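Local coordinates for protein Plm1 (Streptomyces sp. HK803, PDB 4HXY) that probably reduces the beta-keto group of a polyketide intermediate with NADPH, as the first-module ketoreductase domain of phoslactomycin biosynthesis, at residues Gly83-Val88 with Asp123-Leu128; Pro179-Trp184 with Met395-Met400; Val98-Ala103 with Ala162-Gln167. All coordinates share one frame; numbering follows the deposited sequence. Where two conformers were deposited one is given.

Interaction 1. Residues Gly83-Val88 with Asp123-Leu128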
loop_
_atom_site.group_PDB
_atom_site.type_symbol
_atom_site.label_atom_id
_atom_site.label_comp_id
_atom_site.label_asym_id
_atom_site.label_seq_id
_atom_site.Cartn_x
_atom_site.Cartn_y
_atom_site.Cartn_z
ATOM N N GLY A 83 -9.546 -25.693 6.342
ATOM C CA GLY A 83 -10.475 -24.682 6.782
ATOM C C GLY A 83 -9.946 -23.286 6.502
ATOM O O GLY A 83 -8.931 -23.120 5.804
ATOM N N PRO A 84 -10.616 -22.270 7.065
ATOM C CA PRO A 84 -10.246 -20.875 6.821
ATOM C C PRO A 84 -8.788 -20.550 7.177
ATOM O O PRO A 84 -8.280 -21.018 8.195
ATOM C CB PRO A 84 -11.187 -20.095 7.744
ATOM C CG PRO A 84 -12.299 -21.031 8.092
ATOM C CD PRO A 84 -11.718 -22.398 8.038
ATOM N N VAL A 85 -8.159 -19.744 6.332
ATOM C CA VAL A 85 -6.788 -19.311 6.505
ATOM C C VAL A 85 -6.778 -17.916 7.100
ATOM O O VAL A 85 -7.236 -16.950 6.474
ATOM C CB VAL A 85 -6.053 -19.276 5.167
ATOM C CG1 VAL A 85 -4.631 -18.778 5.343
ATOM C CG2 VAL A 85 -6.069 -20.681 4.530
ATOM N N TRP A 86 -6.239 -17.828 8.301
ATOM C CA TRP A 86 -6.156 -16.579 9.034
ATOM C C TRP A 86 -4.701 -16.194 9.152
ATOM O O TRP A 86 -3.845 -17.066 9.360
ATOM C CB TRP A 86 -6.776 -16.766 10.430
ATOM C CG TRP A 86 -8.255 -16.742 10.420
ATOM C CD1 TRP A 86 -9.103 -17.814 10.309
ATOM C CD2 TRP A 86 -9.089 -15.579 10.512
ATOM N NE1 TRP A 86 -10.410 -17.375 10.310
ATOM C CE2 TRP A 86 -10.426 -16.015 10.423
ATOM C CE3 TRP A 86 -8.829 -14.214 10.631
ATOM C CZ2 TRP A 86 -11.504 -15.125 10.469
ATOM C CZ3 TRP A 86 -9.888 -13.335 10.661
ATOM C CH2 TRP A 86 -11.210 -13.790 10.595
ATOM N N CYS A 87 -4.420 -14.900 9.029
ATOM C CA CYS A 87 -3.059 -14.384 9.113
ATOM C C CYS A 87 -2.969 -13.339 10.215
ATOM O O CYS A 87 -3.718 -12.351 10.189
ATOM C CB CYS A 87 -2.642 -13.792 7.770
ATOM S SG CYS A 87 -0.950 -13.146 7.774
ATOM N N VAL A 88 -2.064 -13.554 11.174
ATOM C CA VAL A 88 -1.836 -12.570 12.247
ATOM C C VAL A 88 -0.525 -11.803 12.041
ATOM O O VAL A 88 0.489 -12.367 11.644
ATOM C CB VAL A 88 -1.845 -13.185 13.664
ATOM C CG1 VAL A 88 -3.244 -13.601 14.041
ATOM C CG2 VAL A 88 -0.856 -14.365 13.774
ATOM N N ASP A 123 -13.356 -18.400 -0.908
ATOM C CA ASP A 123 -13.960 -19.388 0.001
ATOM C C ASP A 123 -12.966 -19.915 1.027
ATOM O O ASP A 123 -13.374 -20.488 2.036
ATOM C CB ASP A 123 -14.550 -20.579 -0.781
ATOM C CG ASP A 123 -13.510 -21.290 -1.629
ATOM O OD1 ASP A 123 -12.929 -20.644 -2.521
ATOM O OD2 ASP A 123 -13.215 -22.483 -1.381
ATOM N N ARG A 124 -11.675 -19.704 0.782
ATOM C CA ARG A 124 -10.602 -20.265 1.603
ATOM C C ARG A 124 -10.030 -19.258 2.592
ATOM O O ARG A 124 -9.557 -19.620 3.670
ATOM C CB ARG A 124 -9.466 -20.776 0.706
ATOM C CG ARG A 124 -9.864 -21.993 -0.138
ATOM C CD ARG A 124 -8.688 -22.840 -0.500
ATOM N NE ARG A 124 -8.108 -23.493 0.677
ATOM C CZ ARG A 124 -7.001 -24.234 0.668
ATOM N NH1 ARG A 124 -6.313 -24.446 -0.457
ATOM N NH2 ARG A 124 -6.576 -24.773 1.797
ATOM N N TRP A 125 -10.064 -17.990 2.217
ATOM C CA TRP A 125 -9.436 -16.959 3.039
ATOM C C TRP A 125 -10.306 -16.597 4.223
ATOM O O TRP A 125 -11.478 -16.281 4.072
ATOM C CB TRP A 125 -9.182 -15.733 2.181
ATOM C CG TRP A 125 -8.441 -14.642 2.888
ATOM C CD1 TRP A 125 -8.932 -13.433 3.255
ATOM C CD2 TRP A 125 -7.084 -14.677 3.333
ATOM N NE1 TRP A 125 -7.957 -12.691 3.868
ATOM C CE2 TRP A 125 -6.820 -13.444 3.950
ATOM C CE3 TRP A 125 -6.063 -15.614 3.239
ATOM C CZ2 TRP A 125 -5.573 -13.118 4.461
ATOM C CZ3 TRP A 125 -4.838 -15.311 3.799
ATOM C CH2 TRP A 125 -4.607 -14.071 4.394
ATOM N N GLY A 126 -9.727 -16.660 5.411
ATOM C CA GLY A 126 -10.362 -16.280 6.632
ATOM C C GLY A 126 -10.285 -14.781 6.810
ATOM O O GLY A 126 -11.289 -14.059 6.677
ATOM N N GLY A 127 -9.074 -14.295 7.054
ATOM C CA GLY A 127 -8.881 -12.881 7.256
ATOM C C GLY A 127 -7.543 -12.505 7.858
ATOM O O GLY A 127 -6.650 -13.355 8.046
ATOM N N LEU A 128 -7.444 -11.224 8.191
ATOM C CA LEU A 128 -6.253 -10.607 8.783
ATOM C C LEU A 128 -6.589 -10.112 10.177
ATOM O O LEU A 128 -7.648 -9.508 10.381
ATOM C CB LEU A 128 -5.801 -9.417 7.925
ATOM C CG LEU A 128 -5.230 -9.788 6.560
ATOM C CD1 LEU A 128 -5.489 -8.720 5.457
ATOM C CD2 LEU A 128 -3.731 -10.055 6.726
HETATM O O HOH W 1 -9.552 -22.866 3.170
#

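Interaction 2. Residues Pro179-Trp184 with Met395-Met400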
loop_
_atom_site.group_PDB
_atom_site.type_symbol
_atom_site.label_atom_id
_atom_site.label_comp_id
_atom_site.label_asym_id
_atom_site.label_seq_id
_atom_site.Cartn_x
_atom_site.Cartn_y
_atom_site.Cartn_z
ATOM N N PRO A 179 -9.128 18.461 1.270
ATOM C CA PRO A 179 -8.426 19.624 1.767
ATOM C C PRO A 179 -8.645 20.858 0.874
ATOM O O PRO A 179 -8.722 20.746 -0.330
ATOM C CB PRO A 179 -6.950 19.183 1.727
ATOM C CG PRO A 179 -7.016 17.711 1.830
ATOM C CD PRO A 179 -8.205 17.331 1.041
ATOM N N GLN A 180 -8.761 22.021 1.496
ATOM C CA GLN A 180 -8.878 23.284 0.768
ATOM C C GLN A 180 -7.656 24.116 1.136
ATOM O O GLN A 180 -7.585 24.666 2.224
ATOM C CB GLN A 180 -10.192 23.978 1.123
ATOM C CG GLN A 180 -11.420 23.184 0.679
ATOM C CD GLN A 180 -12.737 23.826 1.063
ATOM O OE1 GLN A 180 -13.799 23.209 0.920
ATOM N NE2 GLN A 180 -12.686 25.077 1.522
ATOM N N THR A 181 -6.703 24.201 0.211
ATOM C CA THR A 181 -5.327 24.629 0.503
ATOM C C THR A 181 -4.815 25.734 -0.402
ATOM O O THR A 181 -5.445 26.077 -1.404
ATOM C CB THR A 181 -4.320 23.448 0.327
ATOM O OG1 THR A 181 -4.109 23.180 -1.074
ATOM C CG2 THR A 181 -4.800 22.179 1.040
ATOM N N GLY A 182 -3.638 26.239 -0.036
ATOM C CA GLY A 182 -2.850 27.098 -0.906
ATOM C C GLY A 182 -2.146 26.293 -1.991
ATOM O O GLY A 182 -2.355 25.083 -2.140
ATOM N N THR A 183 -1.316 26.993 -2.752
ATOM C CA THR A 183 -0.623 26.449 -3.914
ATOM C C THR A 183 0.651 25.716 -3.503
ATOM O O THR A 183 1.389 26.213 -2.680
ATOM C CB THR A 183 -0.228 27.629 -4.832
ATOM O OG1 THR A 183 -1.427 28.295 -5.260
ATOM C CG2 THR A 183 0.550 27.156 -6.049
ATOM N N TRP A 184 0.918 24.548 -4.090
ATOM C CA TRP A 184 2.164 23.830 -3.850
ATOM C C TRP A 184 3.303 24.524 -4.599
ATOM O O TRP A 184 3.237 24.656 -5.815
ATOM C CB TRP A 184 2.037 22.366 -4.307
ATOM C CG TRP A 184 3.224 21.528 -3.952
ATOM C CD1 TRP A 184 3.944 21.555 -2.787
ATOM C CD2 TRP A 184 3.831 20.541 -4.778
ATOM N NE1 TRP A 184 4.966 20.619 -2.845
ATOM C CE2 TRP A 184 4.901 19.985 -4.053
ATOM C CE3 TRP A 184 3.561 20.063 -6.062
ATOM C CZ2 TRP A 184 5.716 18.980 -4.583
ATOM C CZ3 TRP A 184 4.386 19.065 -6.588
ATOM C CH2 TRP A 184 5.435 18.549 -5.847
ATOM N N MET A 395 -3.449 16.256 -5.901
ATOM C CA MET A 395 -2.082 16.090 -5.409
ATOM C C MET A 395 -1.635 17.283 -4.558
ATOM O O MET A 395 -1.121 17.103 -3.466
ATOM C CB MET A 395 -1.109 15.877 -6.562
ATOM C CG MET A 395 0.323 15.678 -6.090
ATOM S SD MET A 395 1.489 15.697 -7.463
ATOM C CE MET A 395 1.456 17.449 -7.871
ATOM N N GLU A 396 -1.846 18.486 -5.071
ATOM C CA GLU A 396 -1.524 19.718 -4.337
ATOM C C GLU A 396 -2.274 19.782 -3.006
ATOM O O GLU A 396 -1.698 20.092 -1.972
ATOM C CB GLU A 396 -1.868 20.929 -5.209
ATOM C CG GLU A 396 -1.928 22.241 -4.497
ATOM C CD GLU A 396 -2.138 23.412 -5.461
ATOM O OE1 GLU A 396 -3.288 23.946 -5.533
ATOM O OE2 GLU A 396 -1.148 23.769 -6.153
ATOM N N GLN A 397 -3.557 19.443 -3.039
ATOM C CA GLN A 397 -4.382 19.429 -1.835
ATOM C C GLN A 397 -3.846 18.442 -0.788
ATOM O O GLN A 397 -3.803 18.753 0.397
ATOM C CB GLN A 397 -5.828 19.085 -2.188
ATOM C CG GLN A 397 -6.573 20.161 -2.939
ATOM C CD GLN A 397 -7.938 19.685 -3.401
ATOM O OE1 GLN A 397 -8.047 18.964 -4.371
ATOM N NE2 GLN A 397 -8.985 20.048 -2.657
ATOM N N ALA A 398 -3.416 17.263 -1.238
ATOM C CA ALA A 398 -2.887 16.264 -0.326
ATOM C C ALA A 398 -1.590 16.715 0.333
ATOM O O ALA A 398 -1.361 16.498 1.529
ATOM C CB ALA A 398 -2.700 14.918 -1.041
ATOM N N ILE A 399 -0.728 17.351 -0.461
ATOM C CA ILE A 399 0.567 17.811 0.010
ATOM C C ILE A 399 0.398 18.985 0.957
ATOM O O ILE A 399 1.068 19.034 1.995
ATOM C CB ILE A 399 1.501 18.199 -1.183
ATOM C CG1 ILE A 399 1.810 16.981 -2.041
ATOM C CG2 ILE A 399 2.814 18.873 -0.674
ATOM C CD1 ILE A 399 2.458 17.297 -3.369
ATOM N N MET A 400 -0.489 19.920 0.597
ATOM C CA MET A 400 -0.601 21.200 1.288
ATOM C C MET A 400 -1.597 21.161 2.449
ATOM O O MET A 400 -1.815 22.174 3.115
ATOM C CB MET A 400 -0.992 22.299 0.298
ATOM C CG MET A 400 0.097 22.599 -0.767
ATOM S SD MET A 400 1.654 23.132 -0.044
ATOM C CE MET A 400 1.279 24.801 0.511
HETATM O O HOH W 2 -5.164 23.214 -3.598
HETATM O O HOH W 3 -4.272 26.509 -4.605
HETATM O O HOH W 4 -2.267 25.531 2.293
#

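Interaction 3. Residues Val98-Ala103 with Ala162-Gln167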
loop_
_atom_site.group_PDB
_atom_site.type_symbol
_atom_site.label_atom_id
_atom_site.label_comp_id
_atom_site.label_asym_id
_atom_site.label_seq_id
_atom_site.Cartn_x
_atom_site.Cartn_y
_atom_site.Cartn_z
ATOM N N VAL A 98 -4.662 5.538 21.206
ATOM C CA VAL A 98 -3.500 5.965 22.003
ATOM C C VAL A 98 -2.417 4.879 22.089
ATOM O O VAL A 98 -1.224 5.191 22.150
ATOM C CB VAL A 98 -3.940 6.418 23.435
ATOM C CG1 VAL A 98 -2.758 6.457 24.412
ATOM C CG2 VAL A 98 -4.633 7.785 23.375
ATOM N N ASP A 99 -2.829 3.611 22.073
ATOM C CA ASP A 99 -1.887 2.485 22.178
ATOM C C ASP A 99 -1.521 1.883 20.815
ATOM O O ASP A 99 -1.146 0.705 20.719
ATOM C CB ASP A 99 -2.429 1.401 23.128
ATOM C CG ASP A 99 -3.690 0.723 22.602
ATOM O OD1 ASP A 99 -4.312 1.261 21.664
ATOM O OD2 ASP A 99 -4.059 -0.344 23.143
ATOM N N ASP A 100 -1.636 2.687 19.760
ATOM C CA ASP A 100 -1.147 2.271 18.447
ATOM C C ASP A 100 0.372 2.170 18.479
ATOM O O ASP A 100 1.036 3.129 18.865
ATOM C CB ASP A 100 -1.535 3.273 17.365
ATOM C CG ASP A 100 -2.724 2.822 16.538
ATOM O OD1 ASP A 100 -2.890 1.593 16.254
ATOM O OD2 ASP A 100 -3.480 3.739 16.148
ATOM N N PRO A 101 0.924 1.023 18.054
ATOM C CA PRO A 101 2.363 0.950 17.943
ATOM C C PRO A 101 2.898 1.758 16.762
ATOM O O PRO A 101 2.127 2.240 15.921
ATOM C CB PRO A 101 2.616 -0.535 17.711
ATOM C CG PRO A 101 1.399 -1.014 17.019
ATOM C CD PRO A 101 0.281 -0.245 17.640
ATOM N N ALA A 102 4.217 1.888 16.714
ATOM C CA ALA A 102 4.888 2.543 15.599
ATOM C C ALA A 102 4.748 1.680 14.342
ATOM O O ALA A 102 4.715 0.452 14.428
ATOM C CB ALA A 102 6.347 2.767 15.927
ATOM N N ALA A 103 4.696 2.324 13.182
ATOM C CA ALA A 103 4.467 1.627 11.904
ATOM C C ALA A 103 5.595 0.651 11.560
ATOM O O ALA A 103 6.800 0.974 11.744
ATOM C CB ALA A 103 4.271 2.650 10.771
ATOM N N ALA A 162 -8.294 -5.693 14.045
ATOM C CA ALA A 162 -7.182 -5.344 14.892
ATOM C C ALA A 162 -7.602 -5.472 16.344
ATOM O O ALA A 162 -8.732 -5.144 16.711
ATOM C CB ALA A 162 -6.694 -3.916 14.587
ATOM N N VAL A 163 -6.680 -5.956 17.163
ATOM C CA VAL A 163 -6.872 -6.010 18.619
ATOM C C VAL A 163 -6.068 -4.894 19.276
ATOM O O VAL A 163 -4.873 -4.733 19.028
ATOM C CB VAL A 163 -6.488 -7.391 19.215
ATOM C CG1 VAL A 163 -6.726 -7.370 20.724
ATOM C CG2 VAL A 163 -7.303 -8.494 18.567
ATOM N N ARG A 164 -6.760 -4.069 20.065
ATOM C CA ARG A 164 -6.129 -2.968 20.800
ATOM C C ARG A 164 -6.753 -2.924 22.183
ATOM O O ARG A 164 -7.978 -2.867 22.306
ATOM C CB ARG A 164 -6.339 -1.623 20.098
ATOM C CG ARG A 164 -5.706 -1.517 18.682
ATOM C CD ARG A 164 -4.188 -1.502 18.727
ATOM N NE ARG A 164 -3.579 -1.269 17.413
ATOM C CZ ARG A 164 -3.214 -2.224 16.560
ATOM N NH1 ARG A 164 -3.400 -3.513 16.837
ATOM N NH2 ARG A 164 -2.662 -1.877 15.417
ATOM N N ASP A 165 -5.905 -3.023 23.205
ATOM C CA ASP A 165 -6.344 -3.066 24.616
ATOM C C ASP A 165 -7.463 -4.090 24.833
ATOM O O ASP A 165 -8.463 -3.830 25.514
ATOM C CB ASP A 165 -6.758 -1.671 25.109
ATOM C CG ASP A 165 -6.677 -1.533 26.648
ATOM O OD1 ASP A 165 -6.099 -2.422 27.326
ATOM O OD2 ASP A 165 -7.185 -0.515 27.173
ATOM N N GLY A 166 -7.315 -5.257 24.221
ATOM C CA GLY A 166 -8.300 -6.322 24.359
ATOM C C GLY A 166 -9.623 -6.151 23.619
ATOM O O GLY A 166 -10.507 -6.983 23.752
ATOM N N GLN A 167 -9.760 -5.084 22.838
ATOM C CA GLN A 167 -10.975 -4.840 22.068
ATOM C C GLN A 167 -10.706 -5.109 20.598
ATOM O O GLN A 167 -9.594 -4.888 20.132
ATOM C CB GLN A 167 -11.414 -3.388 22.218
ATOM C CG GLN A 167 -11.747 -2.989 23.642
ATOM C CD GLN A 167 -13.115 -3.476 24.029
ATOM O OE1 GLN A 167 -14.124 -2.886 23.632
ATOM N NE2 GLN A 167 -13.167 -4.574 24.777
HETATM O O HOH W 5 -2.989 -2.915 22.623
#

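Interaction 1. Residues Gly83-Val88 with Asp123-Leu128
Strands 85-88 and 125-128 run parallel, their axes 4.5 Å apart and inclined by 15°, and the pairing shifts by one residue at a beta bulge between V85 and W86. They belong to a beta-alpha-beta unit; V85, C87, W125 and L128 share one face of the sheet, and the connecting helix, 105-120, packs on the last three. At the bulge V85 O is gripped twice, by G126 N at 2.7 Å and by G127 N at 3.3 Å, both donors lying above the carbonyl plane. On either side of this fork the bonds are plainer: V85 N donates to R124 O, and C87 N to G127 O at 2.9 Å, each nearly along the C=O axis.

W86 projects from the other face of the sheet, and its indole lies flat over the two glycines. G126 CA stands 3.9 Å from the centroid of the five-membered ring and G127 CA 4.0 Å from that of the six-membered ring, both as CH-pi contacts. A beta-carbon on either glycine would run into the indole. An alanine here in place of W86 would remove the indole from both glycines and from T146 and L147 of helix 137-148, and would probably leave the bulge less firmly held. On the face of V85 and W125, V85 CG1, anti to its backbone N (chi1 178°), reaches W125 CZ3 at 3.8 Å, while C87 CB meets W125 CH2 at 3.9 Å.

Interaction 2. Residues Pro179-Trp184 with Met395-Met400
The end of helix 388-400 is strapped by the loop that leads from strand 167-175 into strand 189-193, the first strand of the parallel, Rossmann-type array near the NADPH site. Polar bonds fix the strap at two places. Q397, extended beyond CG, sends NE2 to P179 O at 2.4 Å, nearly along the C=O axis and close to the plane of the glutamine amide; the bond is unusually short, so the local fit is strained or the position imprecise. E396, with CG anti to its backbone N (chi1 165°), offers OE2 to W184 N at 3.0 Å, the amide arriving from above the carboxylate plane. A water joins its OE1 to T181 OG1.

W184 brings the apolar part. I399 CD1 sits squarely over one face of the indole, 3.7 Å from the centroid of the six-membered ring, and CG2 touches NE1. Two Met-aromatic contacts flank it: M400 SD lies at the ring edge, 3.9 Å from W184 CD1, whereas M395 approaches obliquely and lays CE 3.6 Å from W184 CZ3. With W184 N on OE2, and Q393 NE2 and two waters on OE1, the E396 carboxylate receives several donors, which would probably favour its ionised form despite the apolar W184 alongside.

Interaction 3. Residues Val98-Ala103 with Ala162-Gln167
R164 links the tip of a beta-hairpin to the loop 98-103. The hairpin closes through a type I' turn from R164 to Q167, whose backbones exchange two bonds, R164 N to Q167 O and Q167 N to R164 O. From this corner R164 CB points at the loop and passes 3.9 Å from D99 OD1. The chain then bends at chi2 (-69°), so that CD still runs beside the same carboxylate, 4.0 Å from OD1, without the charged ends meeting. NE makes the direct polar contact with the loop: it donates to D100 OD1 at 3.2 Å in a nearly straight salt bridge (170°). That oxygen lies in the guanidinium plane, at its edge, while the carboxylate is turned almost perpendicular and is met from above its own plane. P101 CD comes over a face of the guanidinium, 4.0 Å from NE. At the tip, NH1 folds back to V163 O at 2.9 Å, and NH2 forms a salt bridge with D130 OD2, so all three nitrogens have acceptors and the rotation of the group is well fixed.

D100 is itself positioned by the backbone N-H groups of V95, G96 and T97. Separately, a water links D99 to the turn, donating to D99 OD2 and accepting from D165 N. Strand 160-164, which carries R164, lies between strand 125-131, parallel to it and the source of D130, and its antiparallel hairpin partner 167-175; farther along the loop, A103 packs on R347 and R348 of helix 333-351.

In the fold
Interactions 1 and 3 are neighbours, with centres 21 Å apart and nearest atoms about 5 Å apart, and both draw on the same sheet, where strands 125-131 and 160-164 lie side by side. Their segments alternate along the chain: 83-88, 98-103, 123-128, 162-167. Interaction 2 follows in series. Its centre is 39 Å from that of interaction 1, across the centre of the chain, and 31 Å from that of interaction 3. This distribution is consistent with the two Rossmann-like halves of modular ketoreductases: interactions 1 and 3 lie in the half away from the cofactor, whereas interaction 2 packs the segment leading into strand 189-193, at the start of the NADPH-binding half, against helix 388-400.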